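PDB 6C0D: amidase, hydantoinase/carbamoylase family from Paraburkholderia phymatum, which probably hydrolyses N-carbamoyl-L-amino acids as a metal-dependent member of the peptidase M20 family. Local coordinates for residues R241-A244 and G245-L248; A311-D314 and E315-Q319. All coordinates share one frame; numbering follows the deposited sequence.

Overall arrangement
Both contacts are local helix-end arrangements: contact 1 caps the start of helix 244-262, and contact 2 covers the last turns of helix 299-317 and the chain leaving it. Their centres are about 15 Å apart, yet they meet directly, with Ala247 CB packed 3.5 Å from Trp316 CZ2, so the beginning of one helix rests against the end of the other. The centres of contacts 1 and 2 lie about 37 and 35 Å from the centre of the chain, away from the zinc site of His89, Asp100 and His196. This placement, with contact 1 reaching the second subunit, is consistent with the smaller, dimer-forming domain of M20 enzymes.

Contact 1 of 2, residues R241-A244 and G245-L248; sequences RRDA and GAAL
Asp243 and Ala246, their CA atoms 5.4 Å apart, frame the first turn of helix 244-262, and Asp243 is its N-cap. Ala247 N donates to Asp243 O at 3.1 Å, with an N-H...O angle of 167°, and Leu248 N reaches Ala244 O at 3.0 Å; these are two i to i-4 bonds of the helix.

The cap itself comes from the carboxylate of Asp243. CG stands anti to the backbone N (chi1 -175°), which turns the acid along the chain toward the amides of the first turn. There OD1 takes two donors. Ala246 N gives the sound bond, 2.9 Å long, and approaches from above the carboxylate plane, 61° out of it. Gly245 N is equally near OD1, also 2.9 Å, but its hydrogen points poorly and that bond is weak. One oxygen thus takes two amides of the first turn, one firmly and one weakly, and the negative charge sits where the helix dipole would probably stabilise it.

Upstream of the cap, Arg241 gives NH2 to the carbonyls of Ala233 and Thr236, while its NH1 bonds Thr270 OG1 of the second subunit. The chain entering the helix is therefore part of the dimer interface. Asp243 also packs on Val284 and Pro285 of strand 283-296, and Leu248 on Phe226 of strand 210-227, placing the helix start against the strands. On the cap, the methyl of Ala246 lies beside the acid, its CB 3.8 Å from Asp243 CG.

Contact 2 of 2, residues A311-D314 and E315-Q319; sequences ALVD and EWNGQ
The amide of Asn317 lies next to Val313, the two side chains running alongside each other in the same direction, with ND2 3.6 Å from Val313 CG1. Its OD1 meets the indole of Trp316 at the ring edge, in the ring plane, and accepts from Ala324 N. The indole stacks with the ring of His320 and donates NE1 to Val322 O, so both flat groups are fixed by the chain that follows the helix.

On another side of the helix, Glu315 runs back over the preceding turn: CG is 3.2 Å from Ala311 O, and OE1 lies 3.8 Å from Leu312 CD2, a contact of carboxylate with methyl. In one of the two conformers of Asp314, a water may link OD1 to Asn317 ND2; because of the other conformer the bridge is doubtful.

Regular i to i-4 bonds hold the backbone, from Trp316 N to Leu312 O (2.8 Å, 166°) and from Asn317 N to Val313 O (2.9 Å). The pattern then changes. Gly318 N makes a weak bond to Asp314 O (124°) and also bonds to Glu315 O at 3.1 Å, and Gln319 N reaches Trp316 O at 3.0 Å. Leu312 and Val313 pack on Phe251 of helix 244-262. The arrangement is that of a helix C-terminus whose last bonds shift from the i to i-4 pattern to i to i-3, ahead of strand 323-328.

Contact 1 of 2, residues R241-A244 and G245-L248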
loop_
_atom_site.group_PDB
_atom_site.type_symbol
_atom_site.label_atom_id
_atom_site.label_comp_id
_atom_site.label_asym_id
_atom_site.label_seq_id
_atom_site.Cartn_x
_atom_site.Cartn_y
_atom_site.Cartn_z
ATOM N N ARG A 241 3.071 -8.870 -19.961
ATOM C CA ARG A 241 3.074 -8.634 -18.522
ATOM C C ARG A 241 2.032 -9.466 -17.792
ATOM O O ARG A 241 0.999 -9.841 -18.343
ATOM C CB ARG A 241 2.818 -7.158 -18.217
ATOM C CG ARG A 241 4.030 -6.327 -18.564
ATOM C CD ARG A 241 3.806 -4.866 -18.237
ATOM N NE ARG A 241 5.016 -4.145 -18.636
ATOM C CZ ARG A 241 5.350 -2.959 -18.169
ATOM N NH1 ARG A 241 4.544 -2.350 -17.295
ATOM N NH2 ARG A 241 6.480 -2.381 -18.605
ATOM N N ARG A 242 2.319 -9.718 -16.519
ATOM C CA ARG A 242 1.398 -10.349 -15.581
ATOM C C ARG A 242 1.406 -9.471 -14.329
ATOM O O ARG A 242 1.889 -9.864 -13.271
ATOM C CB ARG A 242 1.812 -11.784 -15.276
ATOM C CG ARG A 242 1.865 -12.679 -16.524
ATOM C CD ARG A 242 3.047 -13.613 -16.463
ATOM N NE ARG A 242 2.984 -14.644 -17.495
ATOM C CZ ARG A 242 2.340 -15.794 -17.340
ATOM N NH1 ARG A 242 1.714 -16.031 -16.200
ATOM N NH2 ARG A 242 2.328 -16.701 -18.317
ATOM N N ASP A 243 0.899 -8.252 -14.488
ATOM C CA ASP A 243 0.962 -7.219 -13.460
ATOM C C ASP A 243 -0.107 -7.495 -12.403
ATOM O O ASP A 243 -1.303 -7.355 -12.660
ATOM C CB ASP A 243 0.784 -5.857 -14.133
ATOM C CG ASP A 243 0.942 -4.687 -13.185
ATOM O OD1 ASP A 243 0.498 -4.771 -12.008
ATOM O OD2 ASP A 243 1.442 -3.642 -13.677
ATOM N N ALA A 244 0.325 -7.878 -11.201
ATOM C CA ALA A 244 -0.639 -8.237 -10.163
ATOM C C ALA A 244 -1.449 -7.033 -9.700
ATOM O O ALA A 244 -2.599 -7.189 -9.264
ATOM C CB ALA A 244 0.083 -8.859 -8.969
ATOM N N GLY A 245 -0.854 -5.841 -9.723
ATOM C CA GLY A 245 -1.601 -4.655 -9.312
ATOM C C GLY A 245 -2.653 -4.249 -10.326
ATOM O O GLY A 245 -3.724 -3.759 -9.963
ATOM N N ALA A 246 -2.361 -4.434 -11.613
ATOM C CA ALA A 246 -3.366 -4.150 -12.631
ATOM C C ALA A 246 -4.535 -5.121 -12.527
ATOM O O ALA A 246 -5.695 -4.725 -12.708
ATOM C CB ALA A 246 -2.749 -4.224 -14.027
ATOM N N ALA A 247 -4.243 -6.400 -12.259
ATOM C CA ALA A 247 -5.314 -7.360 -12.008
ATOM C C ALA A 247 -6.165 -6.924 -10.820
ATOM O O ALA A 247 -7.398 -6.931 -10.884
ATOM C CB ALA A 247 -4.715 -8.746 -11.760
ATOM N N LEU A 248 -5.515 -6.523 -9.728
ATOM C CA LEU A 248 -6.255 -6.127 -8.532
ATOM C C LEU A 248 -7.225 -4.993 -8.840
ATOM O O LEU A 248 -8.387 -5.011 -8.408
ATOM C CB LEU A 248 -5.265 -5.706 -7.440
ATOM C CG LEU A 248 -5.831 -5.261 -6.080
ATOM C CD1 LEU A 248 -4.781 -5.467 -4.993
ATOM C CD2 LEU A 248 -6.256 -3.778 -6.089
#

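Contact 2 of 2, residues A311-D314 and E315-Q319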
loop_
_atom_site.group_PDB
_atom_site.type_symbol
_atom_site.label_atom_id
_atom_site.label_comp_id
_atom_site.label_asym_id
_atom_site.label_seq_id
_atom_site.Cartn_x
_atom_site.Cartn_y
_atom_site.Cartn_z
ATOM N N ALA A 311 -17.824 -16.425 -6.823
ATOM C CA ALA A 311 -18.011 -16.685 -8.244
ATOM C C ALA A 311 -17.124 -15.781 -9.092
ATOM O O ALA A 311 -16.603 -16.216 -10.125
ATOM C CB ALA A 311 -19.485 -16.519 -8.613
ATOM N N LEU A 312 -16.932 -14.525 -8.670
ATOM C CA LEU A 312 -16.032 -13.629 -9.395
ATOM C C LEU A 312 -14.603 -14.164 -9.418
ATOM O O LEU A 312 -13.899 -14.042 -10.428
ATOM C CB LEU A 312 -16.039 -12.240 -8.762
ATOM C CG LEU A 312 -17.217 -11.313 -9.037
ATOM C CD1 LEU A 312 -17.004 -9.992 -8.260
ATOM C CD2 LEU A 312 -17.361 -11.058 -10.545
ATOM N N VAL A 313 -14.137 -14.698 -8.290
ATOM C CA VAL A 313 -12.790 -15.253 -8.238
ATOM C C VAL A 313 -12.677 -16.445 -9.194
ATOM O O VAL A 313 -11.712 -16.560 -9.954
ATOM C CB VAL A 313 -12.436 -15.636 -6.785
ATOM C CG1 VAL A 313 -11.108 -16.427 -6.738
ATOM C CG2 VAL A 313 -12.343 -14.362 -5.908
ATOM N N ASP A 314 -13.676 -17.333 -9.184
ATOM C CA ASP A 314 -13.659 -18.480 -10.092
ATOM C C ASP A 314 -13.705 -18.034 -11.548
ATOM O O ASP A 314 -13.008 -18.597 -12.400
ATOM C CB ASP A 314 -14.829 -19.422 -9.798
ATOM C CG ASP A 314 -14.687 -20.148 -8.473
ATOM O OD1 ASP A 314 -13.571 -20.177 -7.922
ATOM O OD2 ASP A 314 -15.697 -20.698 -7.982
ATOM N N GLU A 315 -14.524 -17.024 -11.861
ATOM C CA GLU A 315 -14.557 -16.506 -13.230
ATOM C C GLU A 315 -13.222 -15.891 -13.618
ATOM O O GLU A 315 -12.701 -16.141 -14.714
ATOM C CB GLU A 315 -15.663 -15.467 -13.385
ATOM C CG GLU A 315 -17.066 -16.020 -13.249
ATOM C CD GLU A 315 -18.081 -14.916 -12.996
ATOM O OE1 GLU A 315 -17.746 -13.734 -13.251
ATOM O OE2 GLU A 315 -19.202 -15.226 -12.533
ATOM N N TRP A 316 -12.660 -15.065 -12.735
ATOM C CA TRP A 316 -11.349 -14.479 -12.994
ATOM C C TRP A 316 -10.325 -15.566 -13.307
ATOM O O TRP A 316 -9.593 -15.488 -14.302
ATOM C CB TRP A 316 -10.900 -13.627 -11.792
ATOM C CG TRP A 316 -9.586 -12.974 -12.052
ATOM C CD1 TRP A 316 -8.333 -13.523 -11.890
ATOM C CD2 TRP A 316 -9.384 -11.666 -12.593
ATOM N NE1 TRP A 316 -7.360 -12.612 -12.290
ATOM C CE2 TRP A 316 -7.985 -11.473 -12.728
ATOM C CE3 TRP A 316 -10.250 -10.629 -12.963
ATOM C CZ2 TRP A 316 -7.442 -10.293 -13.223
ATOM C CZ3 TRP A 316 -9.704 -9.456 -13.467
ATOM C CH2 TRP A 316 -8.314 -9.300 -13.591
ATOM N N ASN A 317 -10.284 -16.610 -12.478
ATOM C CA ASN A 317 -9.283 -17.659 -12.639
ATOM C C ASN A 317 -9.515 -18.535 -13.858
ATOM O O ASN A 317 -8.632 -19.331 -14.212
ATOM C CB ASN A 317 -9.253 -18.514 -11.367
ATOM C CG ASN A 317 -8.530 -17.794 -10.246
ATOM O OD1 ASN A 317 -7.686 -16.949 -10.518
ATOM N ND2 ASN A 317 -8.870 -18.092 -9.004
ATOM N N GLY A 318 -10.671 -18.429 -14.498
ATOM C CA GLY A 318 -10.899 -19.133 -15.742
ATOM C C GLY A 318 -10.510 -18.326 -16.957
ATOM O O GLY A 318 -10.777 -18.748 -18.086
ATOM N N GLN A 319 -9.880 -17.166 -16.767
ATOM C CA GLN A 319 -9.645 -16.282 -17.899
ATOM C C GLN A 319 -8.268 -15.631 -17.900
ATOM O O GLN A 319 -7.656 -15.483 -18.962
ATOM C CB GLN A 319 -10.725 -15.199 -17.921
ATOM C CG GLN A 319 -10.518 -14.173 -19.027
ATOM C CD GLN A 319 -11.696 -13.225 -19.151
ATOM O OE1 GLN A 319 -12.812 -13.557 -18.757
ATOM N NE2 GLN A 319 -11.448 -12.042 -19.698
HETATM O O HOH W 1 -10.983 -20.039 -8.207
#